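Local coordinates for DUF1573 domain-containing protein (PDB 2QSV) that is of unknown function, with only a tentative cysteine-type peptidase assignment, and is represented here by a C-terminal part of two tandem Ig-like (E-set) domains, at residues 5-17 with 99-111. Numbering follows the deposited sequence.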
loop_
_atom_site.group_PDB
_atom_site.type_symbol
_atom_site.label_atom_id
_atom_site.label_comp_id
_atom_site.label_asym_id
_atom_site.label_seq_id
_atom_site.Cartn_x
_atom_site.Cartn_y
_atom_site.Cartn_z
ATOM N N VAL A 5 0.901 -15.479 12.024
ATOM C CA VAL A 5 1.858 -14.643 11.280
ATOM C C VAL A 5 2.232 -13.383 12.064
ATOM O O VAL A 5 1.369 -12.794 12.729
ATOM C CB VAL A 5 1.343 -14.275 9.836
ATOM C CG1 VAL A 5 1.216 -15.527 8.962
ATOM C CG2 VAL A 5 0.030 -13.475 9.887
ATOM N N SER A 6 3.505 -12.983 11.982
ATOM C CA SER A 6 3.979 -11.727 12.589
ATOM C C SER A 6 3.220 -10.475 12.137
ATOM O O SER A 6 2.982 -9.569 12.920
ATOM C CB SER A 6 5.481 -11.524 12.344
ATOM O OG SER A 6 5.850 -11.872 11.022
ATOM N N ASN A 7 2.839 -10.436 10.866
ATOM C CA ASN A 7 2.228 -9.247 10.268
ATOM C C ASN A 7 1.106 -9.584 9.282
ATOM O O ASN A 7 1.219 -10.535 8.506
ATOM C CB ASN A 7 3.297 -8.433 9.541
ATOM C CG ASN A 7 4.367 -7.916 10.471
ATOM O OD1 ASN A 7 4.181 -6.890 11.136
ATOM N ND2 ASN A 7 5.506 -8.614 10.519
ATOM N N ALA A 8 0.027 -8.809 9.332
ATOM C CA ALA A 8 -1.026 -8.885 8.334
ATOM C C ALA A 8 -0.539 -8.206 7.034
ATOM O O ALA A 8 -0.928 -8.620 5.929
ATOM C CB ALA A 8 -2.294 -8.216 8.847
ATOM N N ARG A 9 0.315 -7.185 7.195
ATOM C CA ARG A 9 0.835 -6.362 6.096
ATOM C C ARG A 9 2.361 -6.285 6.143
ATOM O O ARG A 9 2.943 -6.196 7.223
ATOM C CB ARG A 9 0.305 -4.936 6.204
ATOM C CG ARG A 9 -1.096 -4.691 5.669
ATOM C CD ARG A 9 -1.298 -3.180 5.398
ATOM N NE ARG A 9 -0.319 -2.630 4.444
ATOM C CZ ARG A 9 -0.052 -1.333 4.274
ATOM N NH1 ARG A 9 -0.673 -0.402 4.994
ATOM N NH2 ARG A 9 0.857 -0.962 3.385
ATOM N N LEU A 10 3.004 -6.306 4.984
ATOM C CA LEU A 10 4.452 -6.094 4.900
ATOM C C LEU A 10 4.680 -4.926 3.943
ATOM O O LEU A 10 3.992 -4.805 2.926
ATOM C CB LEU A 10 5.183 -7.351 4.431
ATOM C CG LEU A 10 5.206 -8.648 5.267
ATOM C CD1 LEU A 10 5.863 -9.769 4.481
ATOM C CD2 LEU A 10 5.902 -8.479 6.623
ATOM N N LEU A 11 5.613 -4.046 4.279
ATOM C CA LEU A 11 5.760 -2.798 3.536
ATOM C C LEU A 11 7.222 -2.542 3.267
ATOM O O LEU A 11 8.018 -2.438 4.209
ATOM C CB LEU A 11 5.119 -1.633 4.299
ATOM C CG LEU A 11 5.248 -0.203 3.762
ATOM C CD1 LEU A 11 4.611 0.018 2.318
ATOM C CD2 LEU A 11 4.621 0.757 4.777
ATOM N N PHE A 12 7.586 -2.527 1.984
ATOM C CA PHE A 12 8.937 -2.187 1.578
ATOM C C PHE A 12 9.134 -0.665 1.779
ATOM O O PHE A 12 8.168 0.088 1.754
ATOM C CB PHE A 12 9.190 -2.588 0.116
ATOM C CG PHE A 12 9.546 -4.036 -0.071
ATOM C CD1 PHE A 12 10.853 -4.481 0.132
ATOM C CD2 PHE A 12 8.578 -4.950 -0.454
ATOM C CE1 PHE A 12 11.198 -5.836 -0.020
ATOM C CE2 PHE A 12 8.901 -6.299 -0.637
ATOM C CZ PHE A 12 10.232 -6.748 -0.418
ATOM N N PRO A 13 10.389 -0.219 2.012
ATOM C CA PRO A 13 10.576 1.241 1.991
ATOM C C PRO A 13 10.296 1.822 0.570
ATOM O O PRO A 13 10.326 1.071 -0.425
ATOM C CB PRO A 13 12.043 1.435 2.371
ATOM C CG PRO A 13 12.709 0.086 2.145
ATOM C CD PRO A 13 11.631 -0.963 2.287
ATOM N N ILE A 14 10.067 3.130 0.490
ATOM C CA ILE A 14 10.091 3.853 -0.800
ATOM C C ILE A 14 11.319 3.404 -1.565
ATOM O O ILE A 14 12.446 3.446 -1.041
ATOM C CB ILE A 14 10.202 5.353 -0.611
ATOM C CG1 ILE A 14 9.075 5.839 0.308
ATOM C CG2 ILE A 14 10.179 6.083 -1.998
ATOM C CD1 ILE A 14 9.408 7.105 1.060
ATOM N N SER A 15 11.099 2.934 -2.788
ATOM C CA SER A 15 12.172 2.330 -3.579
ATOM C C SER A 15 12.157 2.765 -5.020
ATOM O O SER A 15 11.078 2.977 -5.602
ATOM C CB SER A 15 12.014 0.803 -3.611
ATOM O OG SER A 15 12.069 0.240 -2.323
HETATM N N MSE A 16 13.360 2.831 -5.592
HETATM C CA MSE A 16 13.547 2.950 -7.038
HETATM C C MSE A 16 13.747 1.562 -7.668
HETATM O O MSE A 16 14.049 0.594 -6.953
HETATM C CB MSE A 16 14.716 3.863 -7.334
HETATM C CG MSE A 16 14.481 5.266 -6.848
HETATM SE SE MSE A 16 16.074 6.314 -7.182
HETATM C CE MSE A 16 15.398 8.053 -6.694
ATOM N N PRO A 17 13.534 1.438 -9.001
ATOM C CA PRO A 17 13.540 0.089 -9.579
ATOM C C PRO A 17 14.778 -0.746 -9.298
ATOM O O PRO A 17 14.675 -1.962 -9.271
ATOM C CB PRO A 17 13.434 0.347 -11.079
ATOM C CG PRO A 17 12.696 1.632 -11.173
ATOM C CD PRO A 17 13.209 2.468 -10.008
ATOM N N VAL A 99 -0.911 -12.499 3.224
ATOM C CA VAL A 99 -0.353 -11.290 3.795
ATOM C C VAL A 99 -0.188 -10.332 2.624
ATOM O O VAL A 99 0.386 -10.709 1.596
ATOM C CB VAL A 99 1.024 -11.606 4.472
ATOM C CG1 VAL A 99 1.792 -10.324 4.846
ATOM C CG2 VAL A 99 0.785 -12.462 5.736
HETATM N N MSE A 100 -0.696 -9.115 2.771
HETATM C CA MSE A 100 -0.533 -8.100 1.728
HETATM C C MSE A 100 0.862 -7.493 1.783
HETATM O O MSE A 100 1.307 -7.035 2.827
HETATM C CB MSE A 100 -1.590 -7.004 1.834
HETATM C CG MSE A 100 -1.692 -6.109 0.562
HETATM SE SE MSE A 100 -2.294 -7.055 -1.069
HETATM C CE MSE A 100 -3.876 -8.004 -0.390
ATOM N N VAL A 101 1.557 -7.512 0.653
ATOM C CA VAL A 101 2.863 -6.928 0.540
ATOM C C VAL A 101 2.743 -5.638 -0.311
ATOM O O VAL A 101 2.234 -5.669 -1.440
ATOM C CB VAL A 101 3.844 -7.946 -0.080
ATOM C CG1 VAL A 101 5.265 -7.429 -0.062
ATOM C CG2 VAL A 101 3.741 -9.348 0.623
ATOM N N SER A 102 3.213 -4.513 0.234
ATOM C CA SER A 102 3.148 -3.203 -0.428
ATOM C C SER A 102 4.513 -2.649 -0.774
ATOM O O SER A 102 5.492 -2.799 -0.018
ATOM C CB SER A 102 2.399 -2.180 0.423
ATOM O OG SER A 102 1.027 -2.515 0.462
ATOM N N LEU A 103 4.575 -2.028 -1.945
ATOM C CA LEU A 103 5.774 -1.385 -2.445
ATOM C C LEU A 103 5.419 0.013 -2.968
ATOM O O LEU A 103 4.634 0.131 -3.924
ATOM C CB LEU A 103 6.396 -2.223 -3.591
ATOM C CG LEU A 103 7.585 -1.631 -4.369
ATOM C CD1 LEU A 103 8.779 -1.355 -3.428
ATOM C CD2 LEU A 103 7.968 -2.561 -5.524
ATOM N N PRO A 104 5.985 1.068 -2.337
ATOM C CA PRO A 104 5.973 2.426 -2.918
ATOM C C PRO A 104 7.093 2.581 -3.931
ATOM O O PRO A 104 8.205 2.935 -3.572
ATOM C CB PRO A 104 6.191 3.367 -1.694
ATOM C CG PRO A 104 6.324 2.385 -0.420
ATOM C CD PRO A 104 6.672 1.030 -1.026
ATOM N N LEU A 105 6.796 2.290 -5.201
ATOM C CA LEU A 105 7.799 2.290 -6.250
ATOM C C LEU A 105 7.801 3.687 -6.889
ATOM O O LEU A 105 6.750 4.170 -7.373
ATOM C CB LEU A 105 7.518 1.186 -7.289
ATOM C CG LEU A 105 8.538 1.095 -8.431
ATOM C CD1 LEU A 105 9.967 0.757 -7.950
ATOM C CD2 LEU A 105 8.109 0.110 -9.563
ATOM N N VAL A 106 8.952 4.362 -6.850
ATOM C CA VAL A 106 9.055 5.736 -7.381
ATOM C C VAL A 106 9.951 5.793 -8.640
ATOM O O VAL A 106 10.596 4.805 -8.982
ATOM C CB VAL A 106 9.511 6.789 -6.266
ATOM C CG1 VAL A 106 8.515 6.792 -5.068
ATOM C CG2 VAL A 106 10.933 6.537 -5.790
ATOM N N ASP A 107 10.008 6.953 -9.292
ATOM C CA ASP A 107 10.914 7.183 -10.429
ATOM C C ASP A 107 12.404 7.109 -10.105
ATOM O O ASP A 107 12.861 7.454 -8.998
ATOM C CB ASP A 107 10.634 8.546 -11.068
ATOM C CG ASP A 107 9.258 8.601 -11.739
ATOM O OD1 ASP A 107 9.125 8.023 -12.837
ATOM O OD2 ASP A 107 8.303 9.182 -11.162
ATOM N N ASN A 108 13.172 6.686 -11.102
ATOM C CA ASN A 108 14.622 6.890 -11.046
ATOM C C ASN A 108 14.995 8.342 -11.360
ATOM O O ASN A 108 15.324 8.688 -12.514
ATOM C CB ASN A 108 15.341 5.879 -11.960
ATOM C CG ASN A 108 16.863 5.969 -11.857
ATOM O OD1 ASN A 108 17.420 6.562 -10.933
ATOM N ND2 ASN A 108 17.533 5.415 -12.849
ATOM N N PHE A 109 14.965 9.180 -10.319
ATOM C CA PHE A 109 15.075 10.615 -10.478
ATOM C C PHE A 109 16.436 11.110 -10.977
ATOM O O PHE A 109 16.458 12.104 -11.697
ATOM C CB PHE A 109 14.648 11.397 -9.213
ATOM C CG PHE A 109 13.170 11.348 -8.930
ATOM C CD1 PHE A 109 12.247 12.063 -9.733
ATOM C CD2 PHE A 109 12.683 10.590 -7.861
ATOM C CE1 PHE A 109 10.880 12.012 -9.492
ATOM C CE2 PHE A 109 11.311 10.507 -7.607
ATOM C CZ PHE A 109 10.399 11.238 -8.403
ATOM N N PRO A 110 17.573 10.470 -10.557
ATOM C CA PRO A 110 18.881 10.889 -11.150
ATOM C C PRO A 110 18.982 10.713 -12.669
ATOM O O PRO A 110 19.748 11.438 -13.313
ATOM C CB PRO A 110 19.923 10.015 -10.415
ATOM C CG PRO A 110 19.220 9.629 -9.085
ATOM C CD PRO A 110 17.763 9.433 -9.511
ATOM N N ALA A 111 18.203 9.792 -13.227
ATOM C CA ALA A 111 18.031 9.685 -14.668
ATOM C C ALA A 111 17.010 10.655 -15.309
ATOM O O ALA A 111 16.817 10.602 -16.513
ATOM C CB ALA A 111 17.679 8.253 -15.041
#
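Leu-10 and Ser-102 lie at the middle of a parallel pairing in which strand 9-11 runs alongside strand 99-105, their axes 20° apart and 4.7 Å at closest approach. Leu-10 is gripped at both ends, its N donating a hydrogen bond to Met-100 O (2.8 Å) and its O accepting one from Ser-102 N (2.8 Å); the hydrogen bond from Phe-12 N to Ser-102 O continues the ladder. Past Phe-12 the register shifts by one residue; Pro-104, which lacks an N-H, cannot continue the ladder to Phe-12 O, which probably contributes. Its CD instead lies 3.3 Å from Phe-12 O. Pairing resumes with hydrogen bonds from Ser-15 N to Pro-104 O and from Val-106 N to Ser-15 O (2.8 Å). In the loop between the two ladders, Ser-15 OG donates a hydrogen bond to Pro-13 O, from 40° above that carbonyl plane.

On the face carrying Leu-10 and Val-101, Leu-10 CG packs at an angle against Val-99 CG1 (3.8 Å), while the Phe-12 ring brings CE2 to Val-101 CG1. On the other face, Leu-11 sends CD1 over Ser-102 CB (3.6 Å), and Ser-102 OG is hydrogen-bonded to Asp-79 OD1 of strand 76-87. Beyond the second ladder, selenomethionine Met-16 runs extended past CG (chi3 173°), which carries its CE to the edge of the Phe-109 ring, 3.9 Å from CD2, and beside Pro-110.

Strand 9-11 is an outermost strand, within this chain, of a mixed five-stranded sheet, with strand 94-105 inside it and strand 76-87 next. As in Ig-like sandwiches, the chain passes between sheets, strand 3-5 pairing with strand 22-29 in the facing sheet; Leu-10 and Phe-12 reach across to Val-23, Leu-65 and Leu-67 of strands 22-29 and 61-67.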